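Local coordinates for protein streptokinase domain B (Streptococcus dysgalactiae subsp. equisimilis, PDB 1QQR) that forms part of streptokinase, a bacterial plasminogen activator that promotes fibrinolysis without itself being a protease, at residues Asn20-Asp23 / Asp24-Pro27; Ser55-Asn58 / Lys59-Gly63. All blocks are in the same frame, centred on the assembly; numbering follows the deposited sequence.

Contact 1 of 2, residues Asn20-Asp23 / Asp24-Pro27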
loop_
_atom_site.group_PDB
_atom_site.type_symbol
_atom_site.label_atom_id
_atom_site.label_comp_id
_atom_site.label_asym_id
_atom_site.label_seq_id
_atom_site.Cartn_x
_atom_site.Cartn_y
_atom_site.Cartn_z
ATOM N N ASN A 20 -6.656 -3.175 21.314
ATOM C CA ASN A 20 -6.461 -2.543 22.617
ATOM C C ASN A 20 -4.966 -2.173 22.702
ATOM O O ASN A 20 -4.103 -2.924 22.235
ATOM C CB ASN A 20 -6.949 -3.425 23.790
ATOM C CG ASN A 20 -6.375 -4.824 23.779
ATOM O OD1 ASN A 20 -5.174 -5.019 23.978
ATOM N ND2 ASN A 20 -7.240 -5.817 23.565
ATOM N N PRO A 21 -4.648 -0.997 23.288
ATOM C CA PRO A 21 -3.299 -0.430 23.460
ATOM C C PRO A 21 -2.081 -1.340 23.587
ATOM O O PRO A 21 -2.156 -2.438 24.132
ATOM C CB PRO A 21 -3.456 0.490 24.678
ATOM C CG PRO A 21 -4.623 -0.094 25.408
ATOM C CD PRO A 21 -5.563 -0.393 24.274
ATOM N N ASP A 22 -0.959 -0.853 23.062
ATOM C CA ASP A 22 0.332 -1.537 23.106
ATOM C C ASP A 22 1.394 -0.552 22.613
ATOM O O ASP A 22 1.300 -0.029 21.503
ATOM C CB ASP A 22 0.338 -2.785 22.219
ATOM C CG ASP A 22 1.687 -3.509 22.233
ATOM O OD1 ASP A 22 2.736 -2.842 22.074
ATOM O OD2 ASP A 22 1.705 -4.746 22.393
ATOM N N ASP A 23 2.402 -0.306 23.442
ATOM C CA ASP A 23 3.470 0.631 23.104
ATOM C C ASP A 23 4.279 0.292 21.862
ATOM O O ASP A 23 4.574 1.177 21.059
ATOM C CB ASP A 23 4.430 0.792 24.285
ATOM C CG ASP A 23 3.787 1.490 25.462
ATOM O OD1 ASP A 23 3.098 2.514 25.238
ATOM O OD2 ASP A 23 3.975 1.022 26.608
ATOM N N ASP A 24 4.646 -0.977 21.706
ATOM C CA ASP A 24 5.440 -1.400 20.553
ATOM C C ASP A 24 4.969 -0.752 19.256
ATOM O O ASP A 24 5.755 -0.579 18.318
ATOM C CB ASP A 24 5.408 -2.923 20.420
ATOM C CG ASP A 24 5.994 -3.623 21.634
ATOM O OD1 ASP A 24 7.171 -3.347 21.967
ATOM O OD2 ASP A 24 5.277 -4.448 22.249
ATOM N N PHE A 25 3.686 -0.396 19.209
ATOM C CA PHE A 25 3.126 0.253 18.032
ATOM C C PHE A 25 3.303 1.766 18.155
ATOM O O PHE A 25 2.359 2.505 18.439
ATOM C CB PHE A 25 1.648 -0.116 17.854
ATOM C CG PHE A 25 1.432 -1.549 17.444
ATOM C CD1 PHE A 25 1.396 -2.564 18.395
ATOM C CD2 PHE A 25 1.319 -1.893 16.102
ATOM C CE1 PHE A 25 1.262 -3.895 18.012
ATOM C CE2 PHE A 25 1.186 -3.220 15.710
ATOM C CZ PHE A 25 1.157 -4.221 16.665
ATOM N N ARG A 26 4.545 2.201 17.952
ATOM C CA ARG A 26 4.929 3.607 18.006
ATOM C C ARG A 26 4.415 4.329 16.753
ATOM O O ARG A 26 4.810 4.007 15.639
ATOM C CB ARG A 26 6.464 3.707 18.062
ATOM C CG ARG A 26 6.998 5.130 17.991
ATOM C CD ARG A 26 8.512 5.201 17.760
ATOM N NE ARG A 26 8.960 6.593 17.747
ATOM C CZ ARG A 26 10.184 6.996 17.427
ATOM N NH1 ARG A 26 11.114 6.116 17.081
ATOM N NH2 ARG A 26 10.483 8.288 17.453
ATOM N N PRO A 27 3.541 5.329 16.918
ATOM C CA PRO A 27 3.060 6.005 15.706
ATOM C C PRO A 27 4.180 6.776 14.984
ATOM O O PRO A 27 5.164 7.191 15.597
ATOM C CB PRO A 27 1.955 6.915 16.235
ATOM C CG PRO A 27 2.447 7.275 17.609
ATOM C CD PRO A 27 3.033 5.978 18.142
#
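The first torsion of Asp22 sets its CG anti to the backbone N (chi1 179°) and turns the carboxylate forward over the bend, while Asp24, with CG beside its own backbone N, swings the second carboxylate back to meet it. Asp22 OD1 comes to 2.7 Å from Asp24 N, a weak hydrogen bond because the N-H...O angle is only 120°. The same oxygen lies 3.0 Å from Asp24 OD2, and the planes of the two carboxylates are turned 49° apart. Two acids this near should repel, and the pair would probably hold a proton more readily than isolated aspartates. The other oxygen of Asp22, OD2, is gripped from beyond the bend by the hydroxyl of Tyr64, with Lys128 a more distant and weak ionic partner. Residues 22 to 25 form a beta turn, helix-like at both corners, Asp23 and Asp24, and closer to type III than type I; the side-chain bond to Asp24 N, two residues on, weakly adds the form of an Asx turn. The closing backbone bond, from Phe25 N to Asp22 O at 3.3 Å, is weak, and the position of that nitrogen is less certain. An inverse gamma turn centred on Phe25 follows directly, its Arg26 N to Asp24 O bond also weak. Phe25 presents a ring edge to the first acid: CD1 is 3.9 Å from Asp22 OD1, which sits near the ring plane, and Phe25 CB is 3.7 Å from Asp22 O. Beyond the turn the ring touches Phe16 and Pro18 of strand 8-18 and meets Tyr64 edge-to-face.

Contact 2 of 2, residues Ser55-Asn58 / Lys59-Gly63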
loop_
_atom_site.group_PDB
_atom_site.type_symbol
_atom_site.label_atom_id
_atom_site.label_comp_id
_atom_site.label_asym_id
_atom_site.label_seq_id
_atom_site.Cartn_x
_atom_site.Cartn_y
_atom_site.Cartn_z
ATOM N N SER A 55 2.695 -10.985 6.506
ATOM C CA SER A 55 4.106 -11.309 6.645
ATOM C C SER A 55 4.875 -10.143 7.271
ATOM O O SER A 55 5.762 -10.350 8.108
ATOM C CB SER A 55 4.710 -11.740 5.296
ATOM O OG SER A 55 5.277 -10.666 4.564
ATOM N N ILE A 56 4.536 -8.914 6.900
ATOM C CA ILE A 56 5.220 -7.773 7.495
ATOM C C ILE A 56 4.887 -7.716 8.987
ATOM O O ILE A 56 5.762 -7.451 9.817
ATOM C CB ILE A 56 4.797 -6.477 6.823
ATOM C CG1 ILE A 56 5.444 -6.407 5.438
ATOM C CG2 ILE A 56 5.161 -5.291 7.698
ATOM C CD1 ILE A 56 5.054 -5.217 4.631
ATOM N N LEU A 57 3.618 -7.983 9.314
ATOM C CA LEU A 57 3.148 -7.993 10.696
ATOM C C LEU A 57 3.920 -9.046 11.502
ATOM O O LEU A 57 4.301 -8.801 12.638
ATOM C CB LEU A 57 1.640 -8.305 10.763
ATOM C CG LEU A 57 1.071 -8.323 12.192
ATOM C CD1 LEU A 57 1.246 -6.926 12.822
ATOM C CD2 LEU A 57 -0.405 -8.718 12.183
ATOM N N ASN A 58 4.150 -10.212 10.913
ATOM C CA ASN A 58 4.892 -11.264 11.599
ATOM C C ASN A 58 6.285 -10.789 11.974
ATOM O O ASN A 58 6.696 -10.935 13.121
ATOM C CB ASN A 58 5.003 -12.521 10.727
ATOM C CG ASN A 58 3.689 -13.289 10.630
ATOM O OD1 ASN A 58 3.544 -14.194 9.797
ATOM N ND2 ASN A 58 2.726 -12.937 11.485
ATOM N N LYS A 59 7.009 -10.203 11.023
ATOM C CA LYS A 59 8.363 -9.739 11.308
ATOM C C LYS A 59 8.418 -8.648 12.364
ATOM O O LYS A 59 9.142 -8.778 13.341
ATOM C CB LYS A 59 9.049 -9.218 10.049
ATOM C CG LYS A 59 9.162 -10.221 8.921
ATOM C CD LYS A 59 9.863 -9.583 7.708
ATOM C CE LYS A 59 9.930 -10.525 6.506
ATOM N NZ LYS A 59 10.622 -9.892 5.339
ATOM N N ASN A 60 7.655 -7.577 12.182
ATOM C CA ASN A 60 7.688 -6.471 13.137
ATOM C C ASN A 60 6.914 -6.665 14.423
ATOM O O ASN A 60 7.268 -6.084 15.438
ATOM C CB ASN A 60 7.190 -5.181 12.491
ATOM C CG ASN A 60 7.980 -4.803 11.263
ATOM O OD1 ASN A 60 9.186 -5.039 11.183
ATOM N ND2 ASN A 60 7.307 -4.191 10.304
ATOM N N HIS A 61 5.857 -7.469 14.393
ATOM C CA HIS A 61 5.057 -7.658 15.593
ATOM C C HIS A 61 4.624 -9.090 15.823
ATOM O O HIS A 61 3.442 -9.433 15.686
ATOM C CB HIS A 61 3.842 -6.747 15.538
ATOM C CG HIS A 61 4.189 -5.299 15.405
ATOM N ND1 HIS A 61 4.064 -4.607 14.220
ATOM C CD2 HIS A 61 4.656 -4.410 16.312
ATOM C CE1 HIS A 61 4.434 -3.352 14.404
ATOM N NE2 HIS A 61 4.798 -3.208 15.665
ATOM N N PRO A 62 5.586 -9.951 16.192
ATOM C CA PRO A 62 5.316 -11.368 16.449
ATOM C C PRO A 62 4.265 -11.471 17.571
ATOM O O PRO A 62 4.291 -10.710 18.542
ATOM C CB PRO A 62 6.693 -11.904 16.840
ATOM C CG PRO A 62 7.299 -10.733 17.559
ATOM C CD PRO A 62 6.935 -9.573 16.661
ATOM N N GLY A 63 3.324 -12.389 17.418
ATOM C CA GLY A 63 2.277 -12.512 18.415
ATOM C C GLY A 63 0.965 -11.844 18.012
ATOM O O GLY A 63 -0.071 -12.099 18.636
#
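The side chains of Leu57 and His61, one helical turn apart, run nearly perpendicular to each other, with Leu57 CD1 3.8 Å from His61 CB. The leucine holds CG anti to the backbone N (chi1 -180°), and the methyl CD1 reaches up to the root of the imidazole, approaching the ring obliquely. Ile56 and Asn60 instead run alongside each other in the same direction, the CG2 branch of Ile56 3.6 Å from the side-chain amide nitrogen ND2 of Asn60. Lys59 is extended beyond CG, and that CG passes 3.5 Å from Ser55 O. Beneath these pairs the helix ends in three successive alpha-helical bonds. Asn60 N to Ile56 O is almost straight at 178°, whereas His61 N to Leu57 O is short, 2.7 Å, and more bent at 146°. At His61 the backbone leaves helical angles; Pro62, lacking an N-H, can give no bond to Asn58 O and instead sets its ring carbon CD 3.8 Å from that oxygen. Gly63 then takes a positive phi as the chain turns away. Helix 46-60 is laid over the mixed sheet, as in the beta-grasp fold of streptokinase domains: Ile56 rests on Tyr12 and Phe16 of strand 8-18, Leu57 on Phe16, and Gly63, backbone-bonded to Lys129, leads into strand 64-76.

How the contacts relate
The centres of contacts 1 and 2 are about 14 Å apart, yet the two meet directly: the rings of Phe25 and His61 are stacked, with Phe25 CZ 3.5 Å from His61 CG. The loop after strand 8-18 is thus laid against the end of helix 46-60. Phe16 lies beneath both, touched by Phe25 from contact 1 and by Ile56 and Leu57 from contact 2. Tyr64, the residue directly after contact 2, ties the chain back to the acidic turn of contact 1. Both contacts lie at the surface; their centres are about 21 and 16 Å from the centre of the chain, on the same side of it.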